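Local coordinates for CymD (Pseudomonas putida, PDB 6Z34), which forms an outer-membrane channel of the FadL family through which monoaromatic hydrocarbons enter the cell, apparently by lateral diffusion, at residues T38-E42 with G43-G47; I175-L178 with V179-Q183; F316-A320 with T321-I325. All coordinates share one frame; numbering follows the deposited sequence.

Contact 1: T38-E42 with G43-G47; sequences TQMQE and GMHLG
M40 and H45 both carry CG anti to the carbonyl carbon (H45 chi1 -53°), and a bend at the end of the methionine (chi3 79°) turns its methyl group over the imidazole. M40 CE lies 3.8 Å from H45 CG and 4.0 Å from the ring centroid, close to the ring normal but displaced toward the rim, which is the geometry of a CH-pi contact. M40 SD stands above the same face at 5.1 Å from the H45 centroid, so the methyl rather than the sulfur does the touching. The two side chains run past each other in opposite directions.

The rim of the ring is held by polar atoms. H45 NE2 donates to Q41 O at 2.7 Å with an N-H...O angle of 159°; the carbonyl oxygen lies near the ring plane, whereas the nitrogen is tilted out of the carbonyl plane. H45 ND1 is hydrogen-bonded to S435 OG, from the neighbouring strand 422-437. Between Q41 and H45 the chain enters strand 43-58 at G43, whose backbone angles would jam a CB against E42 O. E42 reaches the other way, its OE2 taking the backbone N of E92.

With both nitrogens engaged and a methyl on one face, the buried imidazole is probably held in one rotation: the NE2 proton satisfies a loop carbonyl, tying 38-42 to the first strand of the barrel.

Contact 2: I175-L178 with V179-Q183; sequences IGTL and VGQGQ
The amide of Q183 is flanked on one face by L178, whose CD1 approaches 3.4 Å from Q183 CD, while the end of the Q181 side chain comes up to the opposite face. The Q181 amide has T177 CG2 over one of its faces, the two side chains lying alongside and pointing the same way. L178 and Q183 meet at about a right angle; with L178 CG anti to the backbone N (chi1 -160°), the leucine reaches Q183 CB, 3.5 Å from L178 CD1. An alanine at Q183 would keep the CB contact but lose the amide over L178 CD1, and is likely to leave the leucine end freer to turn.

V179 N bonds I175 O at 2.6 Å, bent at 130°, and G176 O only weakly; G180 N to G176 O, 2.9 Å, is straighter. V179 CG1 is pressed to 3.0 Å from G176 O. Beyond G182, at positive phi, Q183 N bonds L178 O at 2.8 Å. V179 and I175 also touch M189 of helix 188-193.

This i to i+5 bond past a positive-phi glycine is consistent with a Schellman-like turn near the C-terminal part of helix 172-180, its companion 5→2 bond not being established.

Contact 3: F316-A320 with T321-I325; sequences FKQKA and TGDTI
An antiparallel beta hairpin, strands 313-318 and 324-328, has its turn here, and F316 with I325 marks its last hydrogen-bonded pair before the turn. F316 N donates to I325 O at 3.0 Å, nearly straight at 174°, and I325 N returns a bond to F316 O at 2.9 Å. On that face I325 CG2 comes within 3.5 Å of F316 CD2, meeting the ring obliquely; L255 of strand 234-259 touches both residues. On the other face the non-hydrogen-bonded pair K317 and T324 meets through K317 CB and T324 CG2, 3.6 Å apart.

The turn is closed by two backbone bonds at Q318: its N donates to D323 O at 2.7 Å, and its O accepts from G322 N at 2.7 Å, spanning i to i+4. G322 sits at backbone angles where a CB would be jammed against T321 O, which accounts for the glycine. T321 OG1, placed between the backbone N and the carbonyl carbon (chi1 56°), accepts from D323 N at 2.8 Å, forming an ST turn. Q318, extended beyond CG, brings OE1 to the same hydroxyl; T321 OG1 would be the donor, but at 2.4 Å from Q318 OE1 the contact is too short to be taken at face value.

The firm hold on the turn is thus the backbone N-H accepted by T321 OG1, together with the bonds at Q318 N and O; any second grip on the hydroxyl from Q318 OE1 stays doubtful.

How the contacts relate
From the N terminus, contact 1 comes first, where the loop after helix 10-15 turns into strand 43-58 and is tied to strands 80-91 and 422-437 of the barrel. Contact 2 follows at helix 172-180, and contact 3 closes the hairpin 313-318/324-328. The three are in series: none nests in or crosses another. Contact 1 lies across the chain's centre from the others, its centre about 56 Å from that of contact 2. Contacts 2 and 3 come to about 7 Å at their nearest atoms without touching; strand 184-185 pairs with strand 324-328, and M189 of helix 188-193 meets side chains of both contacts, joining them into one neighbourhood.

Contact 1: T38-E42 with G43-G47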
loop_
_atom_site.group_PDB
_atom_site.type_symbol
_atom_site.label_atom_id
_atom_site.label_comp_id
_atom_site.label_asym_id
_atom_site.label_seq_id
_atom_site.Cartn_x
_atom_site.Cartn_y
_atom_site.Cartn_z
ATOM N N THR A 38 -0.941 22.156 -5.520
ATOM C CA THR A 38 -0.930 23.542 -5.992
ATOM C C THR A 38 -0.328 23.685 -7.388
ATOM O O THR A 38 -0.519 24.734 -8.010
ATOM C CB THR A 38 -0.200 24.474 -5.002
ATOM O OG1 THR A 38 1.177 24.092 -4.850
ATOM C CG2 THR A 38 -0.884 24.449 -3.663
ATOM N N GLN A 39 0.357 22.655 -7.903
ATOM C CA GLN A 39 0.874 22.658 -9.276
ATOM C C GLN A 39 -0.228 22.443 -10.317
ATOM O O GLN A 39 -0.029 22.774 -11.490
ATOM C CB GLN A 39 1.934 21.561 -9.442
ATOM C CG GLN A 39 3.381 22.010 -9.456
ATOM C CD GLN A 39 3.868 22.440 -8.097
ATOM O OE1 GLN A 39 4.191 21.602 -7.249
ATOM N NE2 GLN A 39 3.937 23.754 -7.880
ATOM N N MET A 40 -1.374 21.880 -9.932
ATOM C CA MET A 40 -2.433 21.645 -10.909
ATOM C C MET A 40 -3.111 22.949 -11.304
ATOM O O MET A 40 -3.181 23.893 -10.517
ATOM C CB MET A 40 -3.486 20.682 -10.353
ATOM C CG MET A 40 -2.900 19.332 -9.929
ATOM S SD MET A 40 -4.138 18.287 -9.153
ATOM C CE MET A 40 -4.992 17.696 -10.616
ATOM N N GLN A 41 -3.631 22.978 -12.536
ATOM C CA GLN A 41 -4.356 24.139 -13.040
ATOM C C GLN A 41 -5.640 24.360 -12.251
ATOM O O GLN A 41 -6.210 23.434 -11.669
ATOM C CB GLN A 41 -4.688 23.975 -14.529
ATOM C CG GLN A 41 -3.478 23.811 -15.437
ATOM C CD GLN A 41 -2.998 25.140 -15.993
ATOM O OE1 GLN A 41 -3.674 25.760 -16.816
ATOM N NE2 GLN A 41 -1.829 25.588 -15.542
ATOM N N GLU A 42 -6.088 25.611 -12.233
ATOM C CA GLU A 42 -7.349 25.966 -11.607
ATOM C C GLU A 42 -8.496 25.314 -12.365
ATOM O O GLU A 42 -8.443 25.145 -13.589
ATOM C CB GLU A 42 -7.524 27.482 -11.580
ATOM C CG GLU A 42 -6.429 28.216 -10.827
ATOM C CD GLU A 42 -6.715 29.707 -10.647
ATOM O OE1 GLU A 42 -6.865 30.416 -11.662
ATOM O OE2 GLU A 42 -6.780 30.174 -9.489
ATOM N N GLY A 43 -9.533 24.921 -11.617
ATOM C CA GLY A 43 -10.708 24.250 -12.126
ATOM C C GLY A 43 -11.006 23.008 -11.298
ATOM O O GLY A 43 -10.602 22.896 -10.135
ATOM N N MET A 44 -11.710 22.060 -11.907
ATOM C CA MET A 44 -12.143 20.851 -11.231
ATOM C C MET A 44 -11.693 19.649 -12.027
ATOM O O MET A 44 -11.907 19.582 -13.245
ATOM C CB MET A 44 -13.656 20.824 -11.012
ATOM C CG MET A 44 -14.049 21.829 -9.959
ATOM S SD MET A 44 -15.344 21.211 -8.931
ATOM C CE MET A 44 -14.795 19.544 -8.833
ATOM N N HIS A 45 -11.078 18.712 -11.321
ATOM C CA HIS A 45 -10.376 17.586 -11.912
ATOM C C HIS A 45 -10.995 16.303 -11.391
ATOM O O HIS A 45 -11.209 16.155 -10.183
ATOM C CB HIS A 45 -8.876 17.664 -11.590
ATOM C CG HIS A 45 -8.249 18.985 -11.965
ATOM N ND1 HIS A 45 -7.661 19.210 -13.195
ATOM C CD2 HIS A 45 -8.095 20.135 -11.265
ATOM C CE1 HIS A 45 -7.179 20.441 -13.242
ATOM N NE2 HIS A 45 -7.433 21.027 -12.085
ATOM N N LEU A 46 -11.310 15.399 -12.305
ATOM C CA LEU A 46 -11.903 14.115 -11.977
ATOM C C LEU A 46 -10.989 13.056 -12.543
ATOM O O LEU A 46 -10.679 13.079 -13.737
ATOM C CB LEU A 46 -13.312 13.967 -12.558
ATOM C CG LEU A 46 -14.396 14.871 -11.987
ATOM C CD1 LEU A 46 -15.281 15.390 -13.113
ATOM C CD2 LEU A 46 -15.215 14.112 -10.970
ATOM N N GLY A 47 -10.567 12.130 -11.698
ATOM C CA GLY A 47 -9.636 11.132 -12.152
ATOM C C GLY A 47 -10.168 9.749 -11.879
ATOM O O GLY A 47 -10.735 9.476 -10.810
#

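Contact 2: I175-L178 with V179-Q183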
loop_
_atom_site.group_PDB
_atom_site.type_symbol
_atom_site.label_atom_id
_atom_site.label_comp_id
_atom_site.label_asym_id
_atom_site.label_seq_id
_atom_site.Cartn_x
_atom_site.Cartn_y
_atom_site.Cartn_z
ATOM N N ILE A 175 3.087 -25.688 17.293
ATOM C CA ILE A 175 2.246 -25.448 18.464
ATOM C C ILE A 175 3.044 -25.663 19.751
ATOM O O ILE A 175 3.013 -24.831 20.666
ATOM C CB ILE A 175 0.991 -26.340 18.410
ATOM C CG1 ILE A 175 0.068 -25.881 17.267
ATOM C CG2 ILE A 175 0.269 -26.323 19.754
ATOM C CD1 ILE A 175 -0.952 -26.925 16.766
ATOM N N GLY A 176 3.793 -26.767 19.826
ATOM C CA GLY A 176 4.629 -27.056 20.979
ATOM C C GLY A 176 5.694 -26.018 21.287
ATOM O O GLY A 176 5.769 -25.519 22.414
ATOM N N THR A 177 6.536 -25.694 20.297
ATOM C CA THR A 177 7.534 -24.638 20.468
ATOM C C THR A 177 6.889 -23.345 20.941
ATOM O O THR A 177 7.483 -22.590 21.717
ATOM C CB THR A 177 8.284 -24.411 19.148
ATOM O OG1 THR A 177 9.294 -25.416 18.990
ATOM C CG2 THR A 177 8.937 -23.033 19.109
ATOM N N LEU A 178 5.660 -23.104 20.519
ATOM C CA LEU A 178 4.921 -21.897 20.837
ATOM C C LEU A 178 4.089 -22.035 22.113
ATOM O O LEU A 178 3.754 -21.014 22.727
ATOM C CB LEU A 178 4.061 -21.568 19.612
ATOM C CG LEU A 178 3.357 -20.341 19.051
ATOM C CD1 LEU A 178 4.270 -19.234 18.520
ATOM C CD2 LEU A 178 2.531 -20.928 17.903
ATOM N N VAL A 179 3.768 -23.262 22.542
ATOM C CA VAL A 179 3.119 -23.444 23.842
ATOM C C VAL A 179 4.141 -23.356 24.968
ATOM O O VAL A 179 3.817 -22.902 26.072
ATOM C CB VAL A 179 2.332 -24.771 23.920
ATOM C CG1 VAL A 179 3.256 -25.971 24.044
ATOM C CG2 VAL A 179 1.380 -24.752 25.110
ATOM N N GLY A 180 5.382 -23.783 24.720
ATOM C CA GLY A 180 6.405 -23.684 25.740
ATOM C C GLY A 180 7.000 -22.305 25.875
ATOM O O GLY A 180 7.525 -21.970 26.944
ATOM N N GLN A 181 6.927 -21.504 24.814
ATOM C CA GLN A 181 7.382 -20.120 24.814
ATOM C C GLN A 181 6.312 -19.154 25.303
ATOM O O GLN A 181 6.503 -17.935 25.200
ATOM C CB GLN A 181 7.844 -19.719 23.409
ATOM C CG GLN A 181 9.195 -20.295 22.995
ATOM C CD GLN A 181 9.674 -19.736 21.669
ATOM O OE1 GLN A 181 9.159 -18.732 21.199
ATOM N NE2 GLN A 181 10.670 -20.378 21.065
ATOM N N GLY A 182 5.205 -19.667 25.839
ATOM C CA GLY A 182 4.136 -18.817 26.315
ATOM C C GLY A 182 3.587 -17.957 25.201
ATOM O O GLY A 182 3.383 -16.754 25.383
ATOM N N GLN A 183 3.352 -18.548 24.031
ATOM C CA GLN A 183 2.773 -17.794 22.927
ATOM C C GLN A 183 1.389 -18.269 22.493
ATOM O O GLN A 183 0.669 -17.497 21.850
ATOM C CB GLN A 183 3.722 -17.801 21.710
ATOM C CG GLN A 183 5.210 -17.841 22.089
ATOM C CD GLN A 183 6.136 -17.702 20.896
ATOM O OE1 GLN A 183 6.630 -18.686 20.364
ATOM N NE2 GLN A 183 6.300 -16.463 20.414
#

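Contact 3: F316-A320 with T321-I325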
loop_
_atom_site.group_PDB
_atom_site.type_symbol
_atom_site.label_atom_id
_atom_site.label_comp_id
_atom_site.label_asym_id
_atom_site.label_seq_id
_atom_site.Cartn_x
_atom_site.Cartn_y
_atom_site.Cartn_z
ATOM N N PHE A 316 -8.886 -16.303 18.394
ATOM C CA PHE A 316 -10.025 -16.985 17.801
ATOM C C PHE A 316 -10.902 -17.493 18.935
ATOM O O PHE A 316 -10.394 -18.050 19.911
ATOM C CB PHE A 316 -9.559 -18.137 16.897
ATOM C CG PHE A 316 -10.624 -19.163 16.592
ATOM C CD1 PHE A 316 -11.395 -19.065 15.436
ATOM C CD2 PHE A 316 -10.832 -20.249 17.448
ATOM C CE1 PHE A 316 -12.369 -20.017 15.145
ATOM C CE2 PHE A 316 -11.802 -21.206 17.172
ATOM C CZ PHE A 316 -12.573 -21.095 16.025
ATOM N N LYS A 317 -12.209 -17.282 18.821
ATOM C CA LYS A 317 -13.151 -17.705 19.847
ATOM C C LYS A 317 -14.236 -18.527 19.170
ATOM O O LYS A 317 -14.915 -18.037 18.262
ATOM C CB LYS A 317 -13.741 -16.509 20.613
ATOM C CG LYS A 317 -15.213 -16.666 20.986
ATOM C CD LYS A 317 -15.667 -15.637 22.016
ATOM C CE LYS A 317 -17.176 -15.601 22.088
ATOM N NZ LYS A 317 -17.679 -15.053 20.793
ATOM N N GLN A 318 -14.371 -19.783 19.597
ATOM C CA GLN A 318 -15.259 -20.729 18.933
ATOM C C GLN A 318 -16.713 -20.392 19.250
ATOM O O GLN A 318 -17.094 -20.279 20.418
ATOM C CB GLN A 318 -14.909 -22.147 19.376
ATOM C CG GLN A 318 -15.762 -23.249 18.800
ATOM C CD GLN A 318 -15.497 -24.584 19.508
ATOM O OE1 GLN A 318 -15.417 -24.637 20.732
ATOM N NE2 GLN A 318 -15.362 -25.654 18.736
ATOM N N LYS A 319 -17.530 -20.228 18.203
ATOM C CA LYS A 319 -18.828 -19.574 18.376
ATOM C C LYS A 319 -19.827 -20.448 19.131
ATOM O O LYS A 319 -20.777 -19.923 19.726
ATOM C CB LYS A 319 -19.402 -19.158 17.019
ATOM C CG LYS A 319 -20.539 -18.138 17.127
ATOM C CD LYS A 319 -20.029 -16.763 17.583
ATOM C CE LYS A 319 -21.173 -15.773 17.801
ATOM N NZ LYS A 319 -20.710 -14.359 17.965
ATOM N N ALA A 320 -19.640 -21.769 19.133
ATOM C CA ALA A 320 -20.516 -22.618 19.933
ATOM C C ALA A 320 -20.219 -22.455 21.417
ATOM O O ALA A 320 -21.099 -22.101 22.212
ATOM C CB ALA A 320 -20.365 -24.082 19.512
ATOM N N THR A 321 -18.964 -22.683 21.798
ATOM C CA THR A 321 -18.588 -22.812 23.199
ATOM C C THR A 321 -18.230 -21.473 23.833
ATOM O O THR A 321 -18.580 -21.212 24.990
ATOM C CB THR A 321 -17.398 -23.769 23.308
ATOM O OG1 THR A 321 -16.336 -23.284 22.474
ATOM C CG2 THR A 321 -17.780 -25.160 22.838
ATOM N N GLY A 322 -17.558 -20.606 23.087
ATOM C CA GLY A 322 -16.782 -19.561 23.706
ATOM C C GLY A 322 -15.393 -20.001 24.096
ATOM O O GLY A 322 -14.711 -19.277 24.830
ATOM N N ASP A 323 -14.966 -21.179 23.644
ATOM C CA ASP A 323 -13.603 -21.643 23.856
ATOM C C ASP A 323 -12.678 -20.933 22.877
ATOM O O ASP A 323 -12.955 -20.883 21.674
ATOM C CB ASP A 323 -13.510 -23.158 23.664
ATOM C CG ASP A 323 -13.973 -23.939 24.885
ATOM O OD1 ASP A 323 -15.092 -23.689 25.378
ATOM O OD2 ASP A 323 -13.212 -24.816 25.345
ATOM N N THR A 324 -11.577 -20.393 23.391
ATOM C CA THR A 324 -10.694 -19.553 22.602
ATOM C C THR A 324 -9.325 -20.193 22.432
ATOM O O THR A 324 -8.931 -21.102 23.166
ATOM C CB THR A 324 -10.520 -18.165 23.234
ATOM O OG1 THR A 324 -9.771 -18.276 24.452
ATOM C CG2 THR A 324 -11.876 -17.549 23.526
ATOM N N ILE A 325 -8.611 -19.697 21.431
ATOM C CA ILE A 325 -7.205 -19.998 21.226
ATOM C C ILE A 325 -6.521 -18.678 20.917
ATOM O O ILE A 325 -6.996 -17.915 20.071
ATOM C CB ILE A 325 -6.988 -21.028 20.100
ATOM C CG1 ILE A 325 -5.511 -21.371 19.979
ATOM C CG2 ILE A 325 -7.568 -20.566 18.769
ATOM C CD1 ILE A 325 -5.120 -22.427 20.943
#